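Local coordinates for hypothetical conserved protein (Geobacillus kaustophilus, PDB 2QYH) that is of unknown function but belongs to the haloacid dehalogenase-like hydrolases and may act as a magnesium-binding phosphatase, at residues 99-110 and 137-148; 160-168 and 175-183. One frame throughout, in Å; residues are numbered along the deposited sequence.

Interaction 1: 99-110 and 137-148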
loop_
_atom_site.group_PDB
_atom_site.type_symbol
_atom_site.label_atom_id
_atom_site.label_comp_id
_atom_site.label_asym_id
_atom_site.label_seq_id
_atom_site.Cartn_x
_atom_site.Cartn_y
_atom_site.Cartn_z
ATOM N N HIS D 99 10.359 18.767 21.899
ATOM C CA HIS D 99 9.287 18.262 21.056
ATOM C C HIS D 99 9.819 18.073 19.640
ATOM O O HIS D 99 10.287 19.021 19.007
ATOM C CB HIS D 99 8.123 19.230 21.054
ATOM C CG HIS D 99 7.548 19.460 22.416
ATOM N ND1 HIS D 99 7.337 20.719 22.935
ATOM C CD2 HIS D 99 7.139 18.590 23.370
ATOM C CE1 HIS D 99 6.819 20.616 24.146
ATOM N NE2 HIS D 99 6.689 19.336 24.434
ATOM N N PRO D 100 9.774 16.835 19.127
ATOM C CA PRO D 100 10.273 16.606 17.770
ATOM C C PRO D 100 9.164 16.799 16.746
ATOM O O PRO D 100 7.980 16.927 17.095
ATOM C CB PRO D 100 10.745 15.164 17.827
ATOM C CG PRO D 100 9.668 14.529 18.676
ATOM C CD PRO D 100 9.438 15.560 19.792
ATOM N N LEU D 101 9.565 16.830 15.481
ATOM C CA LEU D 101 8.625 16.960 14.378
ATOM C C LEU D 101 8.968 15.924 13.336
ATOM O O LEU D 101 10.044 15.330 13.360
ATOM C CB LEU D 101 8.713 18.331 13.710
ATOM C CG LEU D 101 8.268 19.588 14.440
ATOM C CD1 LEU D 101 9.151 19.837 15.651
ATOM C CD2 LEU D 101 8.358 20.748 13.471
ATOM N N VAL D 102 8.034 15.703 12.423
ATOM C CA VAL D 102 8.257 14.786 11.323
ATOM C C VAL D 102 7.857 15.587 10.098
ATOM O O VAL D 102 6.780 16.181 10.066
ATOM C CB VAL D 102 7.404 13.501 11.449
ATOM C CG1 VAL D 102 7.333 12.779 10.109
ATOM C CG2 VAL D 102 8.031 12.574 12.493
ATOM N N PHE D 103 8.755 15.634 9.119
ATOM C CA PHE D 103 8.527 16.364 7.876
ATOM C C PHE D 103 8.029 15.401 6.809
ATOM O O PHE D 103 8.635 14.354 6.582
ATOM C CB PHE D 103 9.825 17.021 7.423
ATOM C CG PHE D 103 10.529 17.750 8.516
ATOM C CD1 PHE D 103 9.970 18.892 9.080
ATOM C CD2 PHE D 103 11.734 17.268 9.021
ATOM C CE1 PHE D 103 10.602 19.546 10.141
ATOM C CE2 PHE D 103 12.375 17.910 10.078
ATOM C CZ PHE D 103 11.806 19.053 10.642
HETATM N N MSE D 104 6.929 15.771 6.156
HETATM C CA MSE D 104 6.305 14.945 5.125
HETATM C C MSE D 104 6.191 15.596 3.749
HETATM O O MSE D 104 5.792 16.756 3.626
HETATM C CB MSE D 104 4.898 14.562 5.562
HETATM C CG MSE D 104 4.799 13.961 6.934
HETATM SE SE MSE D 104 2.962 13.982 7.532
HETATM C CE MSE D 104 2.249 12.583 6.407
ATOM N N ASP D 105 6.561 14.849 2.712
ATOM C CA ASP D 105 6.402 15.335 1.348
ATOM C C ASP D 105 5.640 14.236 0.616
ATOM O O ASP D 105 5.144 13.313 1.253
ATOM C CB ASP D 105 7.748 15.672 0.678
ATOM C CG ASP D 105 8.617 14.462 0.416
ATOM O OD1 ASP D 105 8.177 13.316 0.636
ATOM O OD2 ASP D 105 9.765 14.678 -0.032
ATOM N N ALA D 106 5.534 14.317 -0.700
ATOM C CA ALA D 106 4.777 13.318 -1.434
ATOM C C ALA D 106 5.378 11.911 -1.471
ATOM O O ALA D 106 4.640 10.922 -1.553
ATOM C CB ALA D 106 4.524 13.812 -2.845
ATOM N N GLU D 107 6.703 11.810 -1.403
ATOM C CA GLU D 107 7.360 10.504 -1.466
ATOM C C GLU D 107 7.682 9.888 -0.121
ATOM O O GLU D 107 7.423 8.706 0.107
ATOM C CB GLU D 107 8.667 10.586 -2.266
ATOM C CG GLU D 107 8.525 10.756 -3.768
ATOM C CD GLU D 107 7.899 12.079 -4.158
ATOM O OE1 GLU D 107 8.345 13.127 -3.637
ATOM O OE2 GLU D 107 6.968 12.071 -4.994
ATOM N N LYS D 108 8.252 10.681 0.777
ATOM C CA LYS D 108 8.647 10.138 2.060
ATOM C C LYS D 108 8.365 10.994 3.281
ATOM O O LYS D 108 7.732 12.048 3.216
ATOM C CB LYS D 108 10.139 9.783 2.026
ATOM C CG LYS D 108 11.045 10.991 1.868
ATOM C CD LYS D 108 12.502 10.593 1.817
ATOM C CE LYS D 108 12.895 10.079 0.449
ATOM N NZ LYS D 108 12.860 11.173 -0.551
HETATM N N MSE D 109 8.902 10.525 4.396
HETATM C CA MSE D 109 8.705 11.141 5.685
HETATM C C MSE D 109 10.026 11.120 6.475
HETATM O O MSE D 109 10.789 10.153 6.392
HETATM C CB MSE D 109 7.641 10.316 6.380
HETATM C CG MSE D 109 6.949 10.936 7.526
HETATM SE SE MSE D 109 5.667 9.636 8.094
HETATM C CE MSE D 109 4.101 10.737 8.038
ATOM N N ARG D 110 10.286 12.182 7.236
ATOM C CA ARG D 110 11.508 12.276 8.038
ATOM C C ARG D 110 11.271 12.868 9.427
ATOM O O ARG D 110 10.475 13.793 9.599
ATOM C CB ARG D 110 12.563 13.111 7.304
ATOM C CG ARG D 110 13.123 12.451 6.060
ATOM C CD ARG D 110 13.879 11.181 6.416
ATOM N NE ARG D 110 14.438 10.508 5.244
ATOM C CZ ARG D 110 13.858 9.497 4.604
ATOM N NH1 ARG D 110 12.684 9.026 5.017
ATOM N NH2 ARG D 110 14.458 8.945 3.555
ATOM N N TYR D 137 15.649 17.997 6.700
ATOM C CA TYR D 137 14.999 17.562 5.467
ATOM C C TYR D 137 14.184 18.665 4.792
ATOM O O TYR D 137 14.156 18.767 3.566
ATOM C CB TYR D 137 14.108 16.351 5.752
ATOM C CG TYR D 137 13.555 15.698 4.507
ATOM C CD1 TYR D 137 12.250 15.943 4.086
ATOM C CD2 TYR D 137 14.347 14.856 3.735
ATOM C CE1 TYR D 137 11.747 15.362 2.924
ATOM C CE2 TYR D 137 13.859 14.269 2.573
ATOM C CZ TYR D 137 12.557 14.527 2.168
ATOM O OH TYR D 137 12.075 13.955 1.008
ATOM N N TYR D 138 13.537 19.495 5.602
ATOM C CA TYR D 138 12.711 20.586 5.093
ATOM C C TYR D 138 13.512 21.699 4.421
ATOM O O TYR D 138 12.973 22.469 3.623
ATOM C CB TYR D 138 11.888 21.197 6.231
ATOM C CG TYR D 138 12.725 21.896 7.277
ATOM C CD1 TYR D 138 13.368 21.175 8.284
ATOM C CD2 TYR D 138 12.897 23.280 7.246
ATOM C CE1 TYR D 138 14.165 21.815 9.235
ATOM C CE2 TYR D 138 13.694 23.931 8.191
ATOM C CZ TYR D 138 14.324 23.193 9.183
ATOM O OH TYR D 138 15.107 23.831 10.120
ATOM N N GLU D 139 14.795 21.785 4.748
ATOM C CA GLU D 139 15.657 22.822 4.193
ATOM C C GLU D 139 15.919 22.707 2.688
ATOM O O GLU D 139 16.143 23.712 2.015
ATOM C CB GLU D 139 16.990 22.838 4.952
ATOM C CG GLU D 139 16.852 23.191 6.432
ATOM C CD GLU D 139 16.752 24.690 6.682
ATOM O OE1 GLU D 139 16.165 25.402 5.838
ATOM O OE2 GLU D 139 17.253 25.154 7.731
ATOM N N ASN D 140 15.873 21.494 2.155
ATOM C CA ASN D 140 16.140 21.289 0.735
ATOM C C ASN D 140 15.022 20.567 -0.020
ATOM O O ASN D 140 15.146 20.277 -1.211
ATOM C CB ASN D 140 17.452 20.525 0.589
ATOM C CG ASN D 140 17.723 19.620 1.776
ATOM O OD1 ASN D 140 16.934 18.725 2.083
ATOM N ND2 ASN D 140 18.839 19.857 2.460
ATOM N N LYS D 141 13.928 20.284 0.677
ATOM C CA LYS D 141 12.791 19.600 0.072
ATOM C C LYS D 141 11.507 20.348 0.384
ATOM O O LYS D 141 11.411 21.020 1.409
ATOM C CB LYS D 141 12.670 18.174 0.623
ATOM C CG LYS D 141 13.666 17.174 0.075
ATOM C CD LYS D 141 13.484 17.002 -1.423
ATOM C CE LYS D 141 14.328 15.858 -1.962
ATOM N NZ LYS D 141 13.962 14.557 -1.321
ATOM N N ASP D 142 10.525 20.242 -0.505
ATOM C CA ASP D 142 9.236 20.875 -0.266
ATOM C C ASP D 142 8.482 19.992 0.723
ATOM O O ASP D 142 8.376 18.782 0.531
ATOM C CB ASP D 142 8.413 20.987 -1.554
ATOM C CG ASP D 142 8.770 22.204 -2.378
ATOM O OD1 ASP D 142 9.334 23.168 -1.814
ATOM O OD2 ASP D 142 8.466 22.204 -3.591
ATOM N N ILE D 143 7.974 20.596 1.788
ATOM C CA ILE D 143 7.223 19.863 2.789
ATOM C C ILE D 143 5.785 20.324 2.658
ATOM O O ILE D 143 5.524 21.522 2.570
ATOM C CB ILE D 143 7.754 20.175 4.196
ATOM C CG1 ILE D 143 9.227 19.779 4.278
ATOM C CG2 ILE D 143 6.937 19.454 5.242
ATOM C CD1 ILE D 143 9.503 18.356 3.862
ATOM N N TYR D 144 4.845 19.387 2.631
ATOM C CA TYR D 144 3.443 19.757 2.483
ATOM C C TYR D 144 2.670 19.678 3.781
ATOM O O TYR D 144 1.571 20.228 3.900
ATOM C CB TYR D 144 2.773 18.879 1.430
ATOM C CG TYR D 144 3.388 19.035 0.065
ATOM C CD1 TYR D 144 4.271 18.077 -0.441
ATOM C CD2 TYR D 144 3.130 20.166 -0.707
ATOM C CE1 TYR D 144 4.880 18.247 -1.682
ATOM C CE2 TYR D 144 3.736 20.348 -1.947
ATOM C CZ TYR D 144 4.609 19.388 -2.429
ATOM O OH TYR D 144 5.209 19.576 -3.652
ATOM N N GLN D 145 3.255 19.012 4.763
ATOM C CA GLN D 145 2.604 18.852 6.046
ATOM C C GLN D 145 3.651 18.317 7.004
ATOM O O GLN D 145 4.623 17.685 6.583
ATOM C CB GLN D 145 1.442 17.868 5.900
ATOM C CG GLN D 145 0.554 17.727 7.108
ATOM C CD GLN D 145 -0.712 16.950 6.790
ATOM O OE1 GLN D 145 -1.503 17.359 5.933
ATOM N NE2 GLN D 145 -0.912 15.824 7.477
ATOM N N ALA D 146 3.471 18.584 8.290
ATOM C CA ALA D 146 4.427 18.114 9.276
ATOM C C ALA D 146 3.691 17.600 10.491
ATOM O O ALA D 146 2.473 17.760 10.611
ATOM C CB ALA D 146 5.384 19.242 9.667
ATOM N N LEU D 147 4.444 16.970 11.385
ATOM C CA LEU D 147 3.889 16.421 12.608
ATOM C C LEU D 147 4.669 16.956 13.793
ATOM O O LEU D 147 5.902 16.918 13.805
ATOM C CB LEU D 147 3.972 14.897 12.582
ATOM C CG LEU D 147 3.074 14.161 11.587
ATOM C CD1 LEU D 147 3.530 12.721 11.468
ATOM C CD2 LEU D 147 1.621 14.230 12.047
ATOM N N LEU D 148 3.944 17.474 14.779
ATOM C CA LEU D 148 4.561 17.998 15.990
ATOM C C LEU D 148 4.227 17.021 17.094
ATOM O O LEU D 148 3.062 16.664 17.281
ATOM C CB LEU D 148 3.992 19.371 16.345
ATOM C CG LEU D 148 4.500 19.981 17.657
ATOM C CD1 LEU D 148 5.993 20.249 17.559
ATOM C CD2 LEU D 148 3.756 21.267 17.936
#
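Three groups grip the phenol oxygen of Tyr137. It donates to Asp105, with Tyr137 OH 2.6 Å from Asp105 OD2, and meets that oxygen from above the carboxylate plane. Lys108 NZ gives Tyr137 OH a hydrogen bond from 3.3 Å, and Lys141 NZ gives the same oxygen another from 3.1 Å. The nearby carboxylate probably offsets the closeness of the two ammonium groups. Asp105 is held at its other oxygen too: OD1 takes the backbone N of Lys108 at 2.6 Å, an Asx motif that fixes the turn after strand 101-104. Tyr137 has CG anti to its backbone N (chi1 -171°), which sends the ring toward this turn. There the ring is sandwiched between aliphatic chains. Arg110 CG makes a CH-pi contact 3.8 Å from the Tyr137 ring centroid, and Lys141 CG covers the opposite face. Next to it, Phe103 CZ lies 3.5 Å from Tyr138 CD1, which sits over one face of the Phe103 ring; the two ring planes are 44° apart. Strands 101-104 and 145-148 pair antiparallel. The pairing ends in a classic beta bulge, where Tyr144 and Gln145 both face Met104 and Tyr144 N donates to Met104 O at 3.0 Å. Val102 and Leu147 lie side by side on one face of the sheet, and the selenium of Met104 reaches Leu147 CG. Helix 117-124 covers that face through Ile119 and Met123. Helix 84-96 packs against the other face, touching Leu101, Phe103 and Tyr138, while strand 174-179 continues the sheet beyond 145-148.

Interaction 2: 160-168 and 175-183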
loop_
_atom_site.group_PDB
_atom_site.type_symbol
_atom_site.label_atom_id
_atom_site.label_comp_id
_atom_site.label_asym_id
_atom_site.label_seq_id
_atom_site.Cartn_x
_atom_site.Cartn_y
_atom_site.Cartn_z
ATOM N N ARG D 160 -0.304 29.662 19.326
ATOM C CA ARG D 160 -0.218 31.112 19.485
ATOM C C ARG D 160 0.914 31.787 18.706
ATOM O O ARG D 160 0.709 32.838 18.097
ATOM C CB ARG D 160 -0.048 31.446 20.966
ATOM C CG ARG D 160 -0.854 32.630 21.460
ATOM C CD ARG D 160 -2.270 32.207 21.807
ATOM N NE ARG D 160 -3.112 32.036 20.629
ATOM C CZ ARG D 160 -4.257 31.361 20.623
ATOM N NH1 ARG D 160 -4.698 30.783 21.734
ATOM N NH2 ARG D 160 -4.969 31.276 19.509
ATOM N N ASN D 161 2.105 31.196 18.732
ATOM C CA ASN D 161 3.251 31.787 18.049
ATOM C C ASN D 161 3.309 31.534 16.555
ATOM O O ASN D 161 4.105 32.159 15.854
ATOM C CB ASN D 161 4.563 31.302 18.671
ATOM C CG ASN D 161 4.666 31.626 20.149
ATOM O OD1 ASN D 161 4.203 32.674 20.603
ATOM N ND2 ASN D 161 5.291 30.729 20.905
ATOM N N TYR D 162 2.476 30.626 16.060
ATOM C CA TYR D 162 2.493 30.313 14.637
ATOM C C TYR D 162 1.119 30.300 14.008
ATOM O O TYR D 162 0.596 29.245 13.656
ATOM C CB TYR D 162 3.176 28.967 14.419
ATOM C CG TYR D 162 4.631 28.983 14.813
ATOM C CD1 TYR D 162 5.617 29.359 13.900
ATOM C CD2 TYR D 162 5.020 28.654 16.112
ATOM C CE1 TYR D 162 6.955 29.403 14.269
ATOM C CE2 TYR D 162 6.351 28.698 16.494
ATOM C CZ TYR D 162 7.314 29.071 15.569
ATOM O OH TYR D 162 8.637 29.091 15.943
ATOM N N PRO D 163 0.509 31.482 13.866
ATOM C CA PRO D 163 -0.821 31.590 13.265
ATOM C C PRO D 163 -0.826 31.252 11.773
ATOM O O PRO D 163 -1.889 31.156 11.163
ATOM C CB PRO D 163 -1.207 33.043 13.545
ATOM C CG PRO D 163 0.127 33.747 13.558
ATOM C CD PRO D 163 0.972 32.792 14.359
ATOM N N GLU D 164 0.359 31.078 11.188
ATOM C CA GLU D 164 0.454 30.731 9.771
ATOM C C GLU D 164 0.268 29.230 9.570
ATOM O O GLU D 164 0.167 28.745 8.439
ATOM C CB GLU D 164 1.791 31.185 9.171
ATOM C CG GLU D 164 2.963 31.157 10.119
ATOM C CD GLU D 164 3.032 32.406 10.973
ATOM O OE1 GLU D 164 3.155 33.505 10.392
ATOM O OE2 GLU D 164 2.966 32.290 12.214
ATOM N N PHE D 165 0.232 28.498 10.678
ATOM C CA PHE D 165 0.012 27.058 10.635
ATOM C C PHE D 165 -1.269 26.747 11.402
ATOM O O PHE D 165 -1.764 27.580 12.158
ATOM C CB PHE D 165 1.160 26.293 11.294
ATOM C CG PHE D 165 2.459 26.374 10.557
ATOM C CD1 PHE D 165 2.494 26.325 9.168
ATOM C CD2 PHE D 165 3.660 26.448 11.255
ATOM C CE1 PHE D 165 3.708 26.349 8.482
ATOM C CE2 PHE D 165 4.873 26.470 10.582
ATOM C CZ PHE D 165 4.895 26.420 9.188
ATOM N N ARG D 166 -1.807 25.551 11.193
ATOM C CA ARG D 166 -3.001 25.115 11.901
ATOM C C ARG D 166 -2.667 23.775 12.539
ATOM O O ARG D 166 -2.334 22.817 11.844
ATOM C CB ARG D 166 -4.180 24.947 10.948
ATOM C CG ARG D 166 -5.387 24.250 11.574
ATOM C CD ARG D 166 -6.159 25.125 12.562
ATOM N NE ARG D 166 -6.555 26.392 11.955
ATOM C CZ ARG D 166 -5.880 27.529 12.103
ATOM N NH1 ARG D 166 -4.786 27.557 12.854
ATOM N NH2 ARG D 166 -6.276 28.625 11.468
ATOM N N PHE D 167 -2.735 23.713 13.862
ATOM C CA PHE D 167 -2.434 22.482 14.569
ATOM C C PHE D 167 -3.725 21.718 14.860
ATOM O O PHE D 167 -4.595 22.203 15.583
ATOM C CB PHE D 167 -1.679 22.802 15.865
ATOM C CG PHE D 167 -0.401 23.570 15.643
ATOM C CD1 PHE D 167 -0.431 24.933 15.378
ATOM C CD2 PHE D 167 0.832 22.916 15.639
ATOM C CE1 PHE D 167 0.746 25.631 15.107
ATOM C CE2 PHE D 167 2.014 23.608 15.368
ATOM C CZ PHE D 167 1.973 24.963 15.100
ATOM N N VAL D 168 -3.846 20.531 14.272
ATOM C CA VAL D 168 -5.024 19.687 14.448
ATOM C C VAL D 168 -4.583 18.372 15.078
ATOM O O VAL D 168 -3.885 17.573 14.448
ATOM C CB VAL D 168 -5.706 19.395 13.092
ATOM C CG1 VAL D 168 -6.986 18.592 13.301
ATOM C CG2 VAL D 168 -5.999 20.702 12.369
ATOM N N THR D 175 0.262 15.983 16.791
ATOM C CA THR D 175 -0.745 16.810 16.140
ATOM C C THR D 175 -0.256 17.194 14.744
ATOM O O THR D 175 0.946 17.359 14.532
ATOM C CB THR D 175 -1.014 18.088 16.955
ATOM O OG1 THR D 175 -2.046 18.851 16.320
ATOM C CG2 THR D 175 0.252 18.933 17.055
ATOM N N ASP D 176 -1.184 17.330 13.798
ATOM C CA ASP D 176 -0.827 17.694 12.425
ATOM C C ASP D 176 -0.536 19.169 12.285
ATOM O O ASP D 176 -1.139 20.002 12.958
ATOM C CB ASP D 176 -1.951 17.358 11.440
ATOM C CG ASP D 176 -2.143 15.880 11.254
ATOM O OD1 ASP D 176 -1.138 15.170 11.034
ATOM O OD2 ASP D 176 -3.305 15.431 11.316
ATOM N N VAL D 177 0.381 19.486 11.383
ATOM C CA VAL D 177 0.750 20.866 11.122
ATOM C C VAL D 177 0.434 21.181 9.657
ATOM O O VAL D 177 1.143 20.740 8.752
ATOM C CB VAL D 177 2.258 21.093 11.392
ATOM C CG1 VAL D 177 2.622 22.553 11.149
ATOM C CG2 VAL D 177 2.594 20.687 12.811
ATOM N N LEU D 178 -0.642 21.925 9.425
ATOM C CA LEU D 178 -1.022 22.292 8.062
ATOM C C LEU D 178 -0.950 23.805 7.945
ATOM O O LEU D 178 -0.859 24.510 8.949
ATOM C CB LEU D 178 -2.458 21.841 7.731
ATOM C CG LEU D 178 -3.220 20.799 8.560
ATOM C CD1 LEU D 178 -4.579 20.564 7.910
ATOM C CD2 LEU D 178 -2.447 19.494 8.655
ATOM N N PRO D 179 -0.981 24.331 6.715
ATOM C CA PRO D 179 -0.922 25.786 6.591
ATOM C C PRO D 179 -2.300 26.340 6.916
ATOM O O PRO D 179 -3.315 25.747 6.549
ATOM C CB PRO D 179 -0.556 25.985 5.129
ATOM C CG PRO D 179 -1.291 24.859 4.463
ATOM C CD PRO D 179 -1.011 23.687 5.390
ATOM N N ALA D 180 -2.348 27.458 7.624
ATOM C CA ALA D 180 -3.639 28.044 7.939
ATOM C C ALA D 180 -4.319 28.299 6.601
ATOM O O ALA D 180 -3.705 28.823 5.670
ATOM C CB ALA D 180 -3.463 29.346 8.698
ATOM N N GLY D 181 -5.579 27.902 6.499
ATOM C CA GLY D 181 -6.297 28.114 5.260
ATOM C C GLY D 181 -6.377 26.857 4.428
ATOM O O GLY D 181 -7.099 26.822 3.442
ATOM N N GLY D 182 -5.641 25.822 4.819
ATOM C CA GLY D 182 -5.678 24.585 4.067
ATOM C C GLY D 182 -6.643 23.543 4.606
ATOM O O GLY D 182 -6.768 23.356 5.821
ATOM N N SER D 183 -7.332 22.865 3.693
ATOM C CA SER D 183 -8.274 21.804 4.047
ATOM C C SER D 183 -8.554 21.006 2.777
ATOM O O SER D 183 -8.366 21.514 1.669
ATOM C CB SER D 183 -9.576 22.383 4.601
ATOM O OG SER D 183 -10.435 22.804 3.560
#
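Pro163 starts the contact: its carbonyl O lies 3.4 Å from Ala180 CB, at the open end of a beta hairpin formed by strands 165-171 and 174-179. This hairpin lies at one side of an antiparallel sheet, an arrangement consistent with the cap domain of a Cof-type hydrolase. Glu164 O accepts from Ala180 N at 2.9 Å. The N-H points almost straight at the oxygen (177°) but comes from above the carbonyl plane. Phe165 is the last residue of a type I turn that begins at Tyr162. Val177 CG1 sits over one face of its ring, 4.2 Å from the ring centroid and offset toward the rim. Val177 CG1 is anti to the backbone N (chi1 -179°), which leaves CG2 for the next aromatic. Helix 84-96 also touches Phe165, through Lys86 and Leu90. An alanine in place of Phe165 would remove the ring and is likely to leave a gap between Val177 and that helix. Arg166 pairs with Leu178 through two backbone bonds, Arg166 N to Leu178 O at 2.6 Å and Leu178 N to Arg166 O at 3.1 Å. Phe167 turns back to the face of Val177. The two side chains run alongside each other, with Phe167 CE2 3.9 Å from Val177 CG2, and Leu90 touches this ring as well. Val168 completes the pairing with Asp176, whose OD2 holds a glycerol molecule, probably from the crystallisation liquor. Val168 N donates to Asp176 O, and in return Asp176 N reaches Val168 O at 2.8 Å, lying 43° out of the carbonyl plane.

How the interactions relate
From the N terminus, interaction 1 comes first. It joins 99-110 to 137-148 and closes a loop of 26 residues that holds helix 117-124. The chain then passes through helix 156-161 to interaction 2, where 160-168 and 175-183 close a six-residue connection, the tip of a hairpin. The two contacts follow in series and neither nest nor cross. They meet in space at strand 145-148, the middle strand of one five-stranded antiparallel sheet. Ala146 O lies 2.8 Å from Val177 N and Leu148 O lies 2.9 Å from Thr175 N, both probable hydrogen bonds. Helix 84-96 packs on residues of both contacts.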